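Local coordinates for protein kinase A regulatory subunit, putative (Trypanosoma cruzi, PDB 6HYI) that binds inosine in each of two cyclic nucleotide-binding domains and probably regulates a protein kinase A catalytic subunit, at residues Cys71-Gly76 / Ala122-Cys127; Val210-Arg215 / Thr222-Phe227. All coordinates share one frame; numbering follows the deposited sequence.

Contact 1: residues Cys71-Gly76 / Ala122-Cys127; sequences CIMEAG and ATVKVC. With NOS (inosine), chain B.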
ATOM      1  N   CYS A  71     -19.244 -18.448  -2.383  1.00 21.89           N
ATOM      2  CA  CYS A  71     -18.373 -17.893  -3.413  1.00 21.30           C
ATOM      3  C   CYS A  71     -18.827 -16.475  -3.727  1.00 24.80           C
ATOM      4  O   CYS A  71     -19.932 -16.270  -4.238  1.00 27.14           O
ATOM      5  CB  CYS A  71     -18.394 -18.762  -4.664  1.00 25.72           C
ATOM      6  SG  CYS A  71     -17.584 -20.327  -4.383  1.00 29.77           S
ATOM      7  N   ILE A  72     -17.977 -15.495  -3.416  1.00 20.81           N
ATOM      8  CA  ILE A  72     -18.281 -14.114  -3.777  1.00 21.53           C
ATOM      9  C   ILE A  72     -18.304 -13.969  -5.288  1.00 22.10           C
ATOM     10  O   ILE A  72     -19.144 -13.262  -5.855  1.00 22.14           O
ATOM     11  CB  ILE A  72     -17.273 -13.153  -3.133  1.00 19.78           C
ATOM     12  CG1 ILE A  72     -17.407 -13.199  -1.611  1.00 20.69           C
ATOM     13  CG2 ILE A  72     -17.500 -11.745  -3.650  1.00 22.36           C
ATOM     14  CD1 ILE A  72     -16.359 -12.397  -0.892  1.00 21.09           C
ATOM     15  N   MET A  73     -17.377 -14.641  -5.958  1.00 22.20           N
ATOM     16  CA  MET A  73     -17.377 -14.743  -7.405  1.00 20.72           C
ATOM     17  C   MET A  73     -16.706 -16.058  -7.755  1.00 22.01           C
ATOM     18  O   MET A  73     -15.962 -16.631  -6.955  1.00 23.02           O
ATOM     19  CB  MET A  73     -16.666 -13.546  -8.052  1.00 20.81           C
ATOM     20  CG  MET A  73     -15.250 -13.321  -7.534  1.00 21.31           C
ATOM     21  SD  MET A  73     -14.553 -11.729  -8.033  1.00 22.74           S
ATOM     22  CE  MET A  73     -15.422 -10.631  -6.922  1.00 25.44           C
ATOM     23  N   GLU A  74     -16.998 -16.554  -8.949  1.00 23.37           N
ATOM     24  CA  GLU A  74     -16.506 -17.855  -9.368  1.00 24.54           C
ATOM     25  C   GLU A  74     -15.798 -17.718 -10.700  1.00 23.58           C
ATOM     26  O   GLU A  74     -16.250 -16.977 -11.578  1.00 25.33           O
ATOM     27  CB  GLU A  74     -17.649 -18.864  -9.495  1.00 25.44           C
ATOM     28  CG  GLU A  74     -18.335 -19.137  -8.166  1.00 28.06           C
ATOM     29  CD  GLU A  74     -19.502 -20.091  -8.291  1.00 40.37           C
ATOM     30  OE1 GLU A  74     -19.523 -20.878  -9.258  1.00 46.94           O
ATOM     31  OE2 GLU A  74     -20.396 -20.048  -7.421  1.00 46.78           O
ATOM     32  N   ALA A  75     -14.692 -18.440 -10.835  1.00 23.78           N
ATOM     33  CA  ALA A  75     -13.885 -18.368 -12.040  1.00 27.61           C
ATOM     34  C   ALA A  75     -14.764 -18.565 -13.265  1.00 28.41           C
ATOM     35  O   ALA A  75     -15.578 -19.493 -13.319  1.00 28.69           O
ATOM     36  CB  ALA A  75     -12.796 -19.437 -11.991  1.00 25.85           C
ATOM     37  N   GLY A  76     -14.606 -17.676 -14.243  1.00 31.75           N
ATOM     38  CA  GLY A  76     -15.328 -17.743 -15.491  1.00 33.55           C
ATOM     39  C   GLY A  76     -16.561 -16.866 -15.563  1.00 32.64           C
ATOM     40  O   GLY A  76     -17.072 -16.634 -16.664  1.00 34.57           O
ATOM     41  N   ALA A 122     -10.340 -16.050 -10.830  1.00 22.68           N
ATOM     42  CA  ALA A 122     -10.217 -17.002  -9.740  1.00 24.34           C
ATOM     43  C   ALA A 122     -11.492 -16.987  -8.915  1.00 23.01           C
ATOM     44  O   ALA A 122     -12.180 -15.969  -8.822  1.00 25.76           O
ATOM     45  CB  ALA A 122      -9.046 -16.644  -8.823  1.00 26.72           C
ATOM     46  N   THR A 123     -11.808 -18.134  -8.326  1.00 24.17           N
ATOM     47  CA  THR A 123     -12.913 -18.214  -7.385  1.00 25.07           C
ATOM     48  C   THR A 123     -12.510 -17.596  -6.052  1.00 21.56           C
ATOM     49  O   THR A 123     -11.385 -17.767  -5.585  1.00 23.86           O
ATOM     50  CB  THR A 123     -13.320 -19.676  -7.208  1.00 23.87           C
ATOM     51  OG1 THR A 123     -13.847 -20.149  -8.448  1.00 26.59           O
ATOM     52  CG2 THR A 123     -14.385 -19.837  -6.127  1.00 25.29           C
ATOM     53  N   VAL A 124     -13.428 -16.844  -5.460  1.00 19.33           N
ATOM     54  CA  VAL A 124     -13.215 -16.191  -4.173  1.00 17.92           C
ATOM     55  C   VAL A 124     -14.196 -16.838  -3.212  1.00 19.86           C
ATOM     56  O   VAL A 124     -15.409 -16.651  -3.352  1.00 21.73           O
ATOM     57  CB  VAL A 124     -13.467 -14.682  -4.269  1.00 19.77           C
ATOM     58  CG1 VAL A 124     -13.245 -14.004  -2.931  1.00 22.27           C
ATOM     59  CG2 VAL A 124     -12.581 -14.043  -5.339  1.00 19.41           C
ATOM     60  N   LYS A 125     -13.688 -17.585  -2.232  1.00 19.90           N
ATOM     61  CA  LYS A 125     -14.527 -18.420  -1.373  1.00 19.30           C
ATOM     62  C   LYS A 125     -14.312 -18.037   0.085  1.00 18.77           C
ATOM     63  O   LYS A 125     -13.189 -18.104   0.592  1.00 22.40           O
ATOM     64  CB  LYS A 125     -14.195 -19.894  -1.598  1.00 23.92           C
ATOM     65  CG  LYS A 125     -15.187 -20.866  -0.999  1.00 25.86           C
ATOM     66  CD  LYS A 125     -14.835 -22.284  -1.418  1.00 25.90           C
ATOM     67  CE  LYS A 125     -15.812 -23.291  -0.842  1.00 32.54           C
ATOM     68  NZ  LYS A 125     -17.146 -23.203  -1.502  1.00 41.51           N
ATOM     69  N   VAL A 126     -15.398 -17.663   0.770  1.00 19.84           N
ATOM     70  CA  VAL A 126     -15.287 -17.213   2.155  1.00 19.57           C
ATOM     71  C   VAL A 126     -14.799 -18.357   3.033  1.00 19.82           C
ATOM     72  O   VAL A 126     -15.342 -19.468   2.985  1.00 22.63           O
ATOM     73  CB  VAL A 126     -16.648 -16.681   2.625  1.00 19.38           C
ATOM     74  CG1 VAL A 126     -16.606 -16.311   4.100  1.00 20.46           C
ATOM     75  CG2 VAL A 126     -17.051 -15.482   1.783  1.00 20.61           C
ATOM     76  N   CYS A 127     -13.790 -18.090   3.867  1.00 19.68           N
ATOM     77  CA  CYS A 127     -13.240 -19.128   4.734  1.00 22.25           C
ATOM     78  C   CYS A 127     -13.353 -18.835   6.223  1.00 24.54           C
ATOM     79  O   CYS A 127     -12.932 -19.669   7.034  1.00 31.24           O
ATOM     80  CB  CYS A 127     -11.791 -19.474   4.359  1.00 25.37           C
ATOM     81  SG  CYS A 127     -10.657 -18.084   4.409  1.00 25.97           S
TER
HETATM   82  N9  NOS B 601      -6.967 -12.777  -7.489  1.00 17.18           N
HETATM   83  C4  NOS B 601      -5.878 -12.832  -6.910  1.00 17.87           C
HETATM   84  N3  NOS B 601      -5.407 -12.483  -5.732  1.00 19.13           N
HETATM   85  C2  NOS B 601      -4.118 -12.742  -5.402  1.00 19.70           C
HETATM   86  N1  NOS B 601      -3.288 -13.358  -6.286  1.00 22.89           N
HETATM   87  C6  NOS B 601      -3.731 -13.712  -7.472  1.00 19.84           C
HETATM   88  O6  NOS B 601      -2.987 -14.261  -8.236  1.00 26.46           O
HETATM   89  C5  NOS B 601      -5.033 -13.468  -7.807  1.00 19.28           C
HETATM   90  N7  NOS B 601      -5.838 -13.711  -8.960  1.00 23.08           N
HETATM   91  C8  NOS B 601      -7.063 -13.208  -8.648  1.00 25.05           C
HETATM   92  C5' NOS B 601     -11.083 -12.877  -8.746  1.00 20.18           C
HETATM   93  O5' NOS B 601     -10.271 -13.275  -9.841  1.00 20.98           O
HETATM   94  C4' NOS B 601     -10.308 -12.037  -7.762  1.00 19.66           C
HETATM   95  O4' NOS B 601      -9.322 -12.853  -7.064  1.00 18.97           O
HETATM   96  C1' NOS B 601      -8.147 -12.136  -6.940  1.00 21.10           C
HETATM   97  C2' NOS B 601      -8.405 -10.707  -7.313  1.00 17.68           C
HETATM   98  O2' NOS B 601      -8.919 -10.001  -6.187  1.00 19.24           O
HETATM   99  C3' NOS B 601      -9.482 -10.903  -8.362  1.00 17.14           C
HETATM  100  O3' NOS B 601     -10.246  -9.747  -8.646  1.00 18.51           O
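Where the edge strand of the beta-roll turns a corner at Ile72, beside the first inosine site, Ile72 and Met73 both bond to Val124. Both backbone groups of Val124 are engaged: its O accepts from Ile72 N at 2.8 Å in a bent bond (136° at the hydrogen), while its N gives a nearly straight bond of 2.9 Å to Met73 O. The two side chains share Val124 as well, Ile72 CD1 at its CG1 and Met73 CG at its CG2, but beyond it they diverge. Ile72 also puts CG1 and CD1 against Val126 CG2, the two side chains crossing at about a right angle, with Phe66 packed on both. Met73 brings CG within 3.5 Å of Val124 CG2 because CG sits between its backbone N and carbonyl carbon (chi1 54°). Its chain then bends at chi3, and SD comes 3.7 Å from C5' of the inosine.

Past the corner, side chain replaces backbone as acceptor. Ala75 N points almost straight (175°) at Thr123 OG1, 3.1 Å away, while the other branch of this threonine, CG2, lies against Cys71 SG at 3.7 Å. Next door, Ala122 N bonds the ribose O5' at 2.9 Å, and Glu111 and Glu113 hold further points of the ligand. An outer strand that turns a corner against a strand whose preceding residue bonds the ribose is part of the beta-roll of the cyclic nucleotide-binding domain.

Contact 2: residues Val210-Arg215 / Thr222-Phe227; sequences VEVIGR and TKVCEF. With NOS (inosine), chain C.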
ATOM      1  N   VAL A 210      22.273   7.695  -1.289  1.00 16.08           N
ATOM      2  CA  VAL A 210      21.884   8.518  -0.151  1.00 16.55           C
ATOM      3  C   VAL A 210      22.806   8.187   1.008  1.00 16.11           C
ATOM      4  O   VAL A 210      23.403   7.112   1.070  1.00 17.32           O
ATOM      5  CB  VAL A 210      20.425   8.277   0.283  1.00 16.61           C
ATOM      6  CG1 VAL A 210      19.472   8.542  -0.883  1.00 16.19           C
ATOM      7  CG2 VAL A 210      20.252   6.834   0.799  1.00 17.01           C
ATOM      8  N   GLU A 211      22.890   9.118   1.950  1.00 15.56           N
ATOM      9  CA  GLU A 211      23.594   8.903   3.205  1.00 17.86           C
ATOM     10  C   GLU A 211      22.620   9.008   4.370  1.00 16.84           C
ATOM     11  O   GLU A 211      21.740   9.876   4.388  1.00 17.44           O
ATOM     12  CB  GLU A 211      24.780   9.873   3.372  1.00 20.41           C
ATOM     13  CG  GLU A 211      24.449  11.351   3.403  1.00 24.13           C
ATOM     14  CD  GLU A 211      25.702  12.224   3.542  1.00 29.35           C
ATOM     15  OE1 GLU A 211      25.594  13.465   3.430  1.00 32.92           O
ATOM     16  OE2 GLU A 211      26.796  11.666   3.763  1.00 33.82           O
ATOM     17  N   VAL A 212      22.778   8.114   5.336  1.00 15.48           N
ATOM     18  CA  VAL A 212      21.988   8.119   6.560  1.00 15.62           C
ATOM     19  C   VAL A 212      22.807   8.830   7.627  1.00 16.84           C
ATOM     20  O   VAL A 212      23.945   8.432   7.910  1.00 17.30           O
ATOM     21  CB  VAL A 212      21.647   6.689   6.996  1.00 15.99           C
ATOM     22  CG1 VAL A 212      20.863   6.698   8.303  1.00 19.43           C
ATOM     23  CG2 VAL A 212      20.867   6.003   5.895  1.00 17.61           C
ATOM     24  N   ILE A 213      22.225   9.864   8.230  1.00 14.29           N
ATOM     25  CA  ILE A 213      22.915  10.711   9.205  1.00 14.28           C
ATOM     26  C   ILE A 213      22.169  10.628  10.530  1.00 16.59           C
ATOM     27  O   ILE A 213      21.067  11.177  10.675  1.00 16.55           O
ATOM     28  CB  ILE A 213      23.043  12.164   8.721  1.00 15.49           C
ATOM     29  CG1 ILE A 213      23.679  12.184   7.325  1.00 18.20           C
ATOM     30  CG2 ILE A 213      23.865  13.007   9.720  1.00 17.53           C
ATOM     31  CD1 ILE A 213      23.863  13.566   6.757  1.00 27.74           C
ATOM     32  N   GLY A 214      22.760   9.937  11.498  1.00 16.55           N
ATOM     33  CA  GLY A 214      22.170   9.812  12.810  1.00 16.22           C
ATOM     34  C   GLY A 214      22.642  10.919  13.722  1.00 15.32           C
ATOM     35  O   GLY A 214      23.179  11.941  13.291  1.00 16.16           O
ATOM     36  N   ARG A 215      22.412  10.713  15.012  1.00 16.64           N
ATOM     37  CA  ARG A 215      22.928  11.586  16.051  1.00 16.46           C
ATOM     38  C   ARG A 215      23.741  10.738  17.017  1.00 18.63           C
ATOM     39  O   ARG A 215      23.285   9.667  17.440  1.00 19.59           O
ATOM     40  CB  ARG A 215      21.787  12.283  16.794  1.00 18.07           C
ATOM     41  CG  ARG A 215      20.894  13.137  15.885  1.00 18.26           C
ATOM     42  CD  ARG A 215      21.656  14.311  15.281  1.00 19.46           C
ATOM     43  NE  ARG A 215      20.776  15.157  14.474  1.00 19.54           N
ATOM     44  CZ  ARG A 215      20.572  15.005  13.165  1.00 16.85           C
ATOM     45  NH1 ARG A 215      21.192  14.048  12.480  1.00 18.55           N
ATOM     46  NH2 ARG A 215      19.739  15.826  12.533  1.00 19.06           N
ATOM     47  N   THR A 222      26.096  12.319  12.716  1.00 18.70           N
ATOM     48  CA  THR A 222      27.119  11.300  12.525  1.00 18.77           C
ATOM     49  C   THR A 222      26.687  10.420  11.363  1.00 20.88           C
ATOM     50  O   THR A 222      25.517  10.038  11.283  1.00 20.03           O
ATOM     51  CB  THR A 222      27.317  10.472  13.810  1.00 24.47           C
ATOM     52  OG1 THR A 222      28.395   9.545  13.620  1.00 30.34           O
ATOM     53  CG2 THR A 222      26.041   9.702  14.187  1.00 23.40           C
ATOM     54  N   LYS A 223      27.607  10.130  10.446  1.00 19.38           N
ATOM     55  CA  LYS A 223      27.249   9.329   9.286  1.00 21.18           C
ATOM     56  C   LYS A 223      27.131   7.868   9.688  1.00 20.11           C
ATOM     57  O   LYS A 223      28.053   7.302  10.289  1.00 25.61           O
ATOM     58  CB  LYS A 223      28.268   9.490   8.161  1.00 24.27           C
ATOM     59  CG  LYS A 223      27.861   8.718   6.912  1.00 28.27           C
ATOM     60  CD  LYS A 223      28.746   9.054   5.735  1.00 32.72           C
ATOM     61  CE  LYS A 223      28.389   8.201   4.533  1.00 33.80           C
ATOM     62  NZ  LYS A 223      29.340   8.450   3.409  1.00 41.41           N
ATOM     63  N   VAL A 224      25.997   7.260   9.361  1.00 17.09           N
ATOM     64  CA  VAL A 224      25.717   5.876   9.716  1.00 17.28           C
ATOM     65  C   VAL A 224      26.084   4.919   8.591  1.00 19.53           C
ATOM     66  O   VAL A 224      26.809   3.947   8.806  1.00 24.46           O
ATOM     67  CB  VAL A 224      24.237   5.726  10.129  1.00 18.93           C
ATOM     68  CG1 VAL A 224      23.901   4.259  10.348  1.00 22.01           C
ATOM     69  CG2 VAL A 224      23.963   6.541  11.394  1.00 19.81           C
ATOM     70  N   CYS A 225      25.571   5.158   7.390  1.00 16.88           N
ATOM     71  CA  CYS A 225      25.827   4.286   6.245  1.00 19.87           C
ATOM     72  C   CYS A 225      25.326   4.999   5.001  1.00 20.66           C
ATOM     73  O   CYS A 225      24.826   6.123   5.064  1.00 19.82           O
ATOM     74  CB  CYS A 225      25.113   2.945   6.390  1.00 18.88           C
ATOM     75  SG  CYS A 225      23.317   3.107   6.352  1.00 22.38           S
ATOM     76  N   GLU A 226      25.479   4.332   3.863  1.00 17.00           N
ATOM     77  CA  GLU A 226      24.883   4.759   2.609  1.00 17.56           C
ATOM     78  C   GLU A 226      23.933   3.684   2.112  1.00 17.74           C
ATOM     79  O   GLU A 226      24.007   2.520   2.518  1.00 21.17           O
ATOM     80  CB  GLU A 226      25.943   5.035   1.529  1.00 18.47           C
ATOM     81  CG  GLU A 226      26.808   6.242   1.848  1.00 21.93           C
ATOM     82  CD  GLU A 226      27.800   6.576   0.753  1.00 33.81           C
ATOM     83  OE1 GLU A 226      28.457   7.632   0.856  1.00 40.70           O
ATOM     84  OE2 GLU A 226      27.918   5.788  -0.204  1.00 32.23           O
ATOM     85  N   PHE A 227      23.022   4.098   1.234  1.00 18.28           N
ATOM     86  CA  PHE A 227      22.169   3.179   0.494  1.00 16.38           C
ATOM     87  C   PHE A 227      22.154   3.622  -0.959  1.00 18.16           C
ATOM     88  O   PHE A 227      22.449   4.775  -1.280  1.00 17.36           O
ATOM     89  CB  PHE A 227      20.732   3.176   1.034  1.00 17.49           C
ATOM     90  CG  PHE A 227      20.577   2.499   2.373  1.00 17.05           C
ATOM     91  CD1 PHE A 227      20.789   1.138   2.512  1.00 19.78           C
ATOM     92  CD2 PHE A 227      20.190   3.226   3.488  1.00 19.05           C
ATOM     93  CE1 PHE A 227      20.635   0.519   3.728  1.00 23.62           C
ATOM     94  CE2 PHE A 227      20.024   2.611   4.701  1.00 20.50           C
ATOM     95  CZ  PHE A 227      20.245   1.260   4.831  1.00 20.49           C
TER
HETATM   96  N9  NOS C 602      18.128   4.427   9.352  1.00 14.89           N
HETATM   97  C4  NOS C 602      19.048   3.591   9.216  1.00 16.23           C
HETATM   98  N3  NOS C 602      19.577   2.928   8.200  1.00 17.39           N
HETATM   99  C2  NOS C 602      20.623   2.096   8.426  1.00 20.70           C
HETATM  100  N1  NOS C 602      21.135   1.916   9.671  1.00 18.57           N
HETATM  101  C6  NOS C 602      20.627   2.545  10.709  1.00 17.83           C
HETATM  102  O6  NOS C 602      21.114   2.333  11.794  1.00 18.75           O
HETATM  103  C5  NOS C 602      19.577   3.404  10.490  1.00 18.05           C
HETATM  104  N7  NOS C 602      18.795   4.256  11.335  1.00 17.31           N
HETATM  105  C8  NOS C 602      17.893   4.848  10.509  1.00 17.96           C
HETATM  106  C5' NOS C 602      14.918   7.318   9.278  1.00 16.67           C
HETATM  107  O5' NOS C 602      15.170   6.970  10.628  1.00 17.25           O
HETATM  108  C4' NOS C 602      15.384   6.237   8.340  1.00 15.73           C
HETATM  109  O4' NOS C 602      16.845   6.182   8.324  1.00 16.76           O
HETATM  110  C1' NOS C 602      17.246   4.858   8.273  1.00 18.23           C
HETATM  111  C2' NOS C 602      16.042   3.998   8.020  1.00 14.24           C
HETATM  112  O2' NOS C 602      15.753   3.914   6.626  1.00 16.04           O
HETATM  113  C3' NOS C 602      14.981   4.820   8.720  1.00 14.57           C
HETATM  114  O3' NOS C 602      13.663   4.481   8.341  1.00 14.40           O
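Val210 and Phe227 form a hydrogen-bonded antiparallel pair in a beta hairpin of the second cyclic nucleotide-binding domain, with Val210 N 2.9 Å from Phe227 O and a return bond from Phe227 N to Val210 O. On the face shared by Val210, Val212 and Phe227, Val210 CG2 meets Phe227 CB, and Ile205 lies against both residues.

Glu211 turns to the other face. Its side chain crosses the extended Lys223 at about a right angle, with OE2 3.8 Å from Lys223 CD. The ammonium itself is committed to Glu226 on its own strand: Lys223 NZ and Glu226 OE1 make a salt bridge of 2.8 Å, met on the anti side of the carboxylate, and Glu211 would add only a longer-range attraction.

At Val212 the register slips by one residue, for Val224 and Cys225 both face it in a classic beta bulge. Val212 N bonds Cys225 O, and Val212 O receives Val224 N. Two branches divide the work: CG1, anti to the backbone N (chi1 178°), approaches N9 of the inosine at 3.7 Å, and CG2 meets Phe227 CE2 and CD2. The bulge also brings two neighbouring side chains to the base, Cys225 SG lying 3.5 Å from its C2 and Val224 CG1 near O6. Phe227 presents its ring edge, CE2 being 3.5 Å from the base N3.

Ile213 lays CG2 along the Thr222 backbone. Gly214 then exchanges backbone bonds with Thr222, and Val224 CG2 stands by its N. Arg215, salt-bridged through NH2 to Asp247, folds NH1 back onto the preceding carbonyl: Thr222 N and Arg215 NH1, each 3.0 Å from Gly214 O, reach that oxygen from opposite faces of its plane.

In the fold
From the N terminus, the chain first meets contact 1, where strand 71-73 is joined by strand 123-126 after 45 residues that include strands 82-86, 91-95 and 98-103 and helix 111-116. It closes a long loop inside the first domain. Contact 2 opens only afterwards and spans a short hairpin turn, so the two are in series, neither nested nor crossed. Each lies in a four-stranded sheet of order 1-4-2-3: contact 1 joins the first and fourth strands, contact 2 the second and third. Their centres are about 48 Å apart, on opposite sides of the chain's centre, and each borders its own inosine. The pair illustrates how one repeated fold brings opposite edges of its sheet to the ligand.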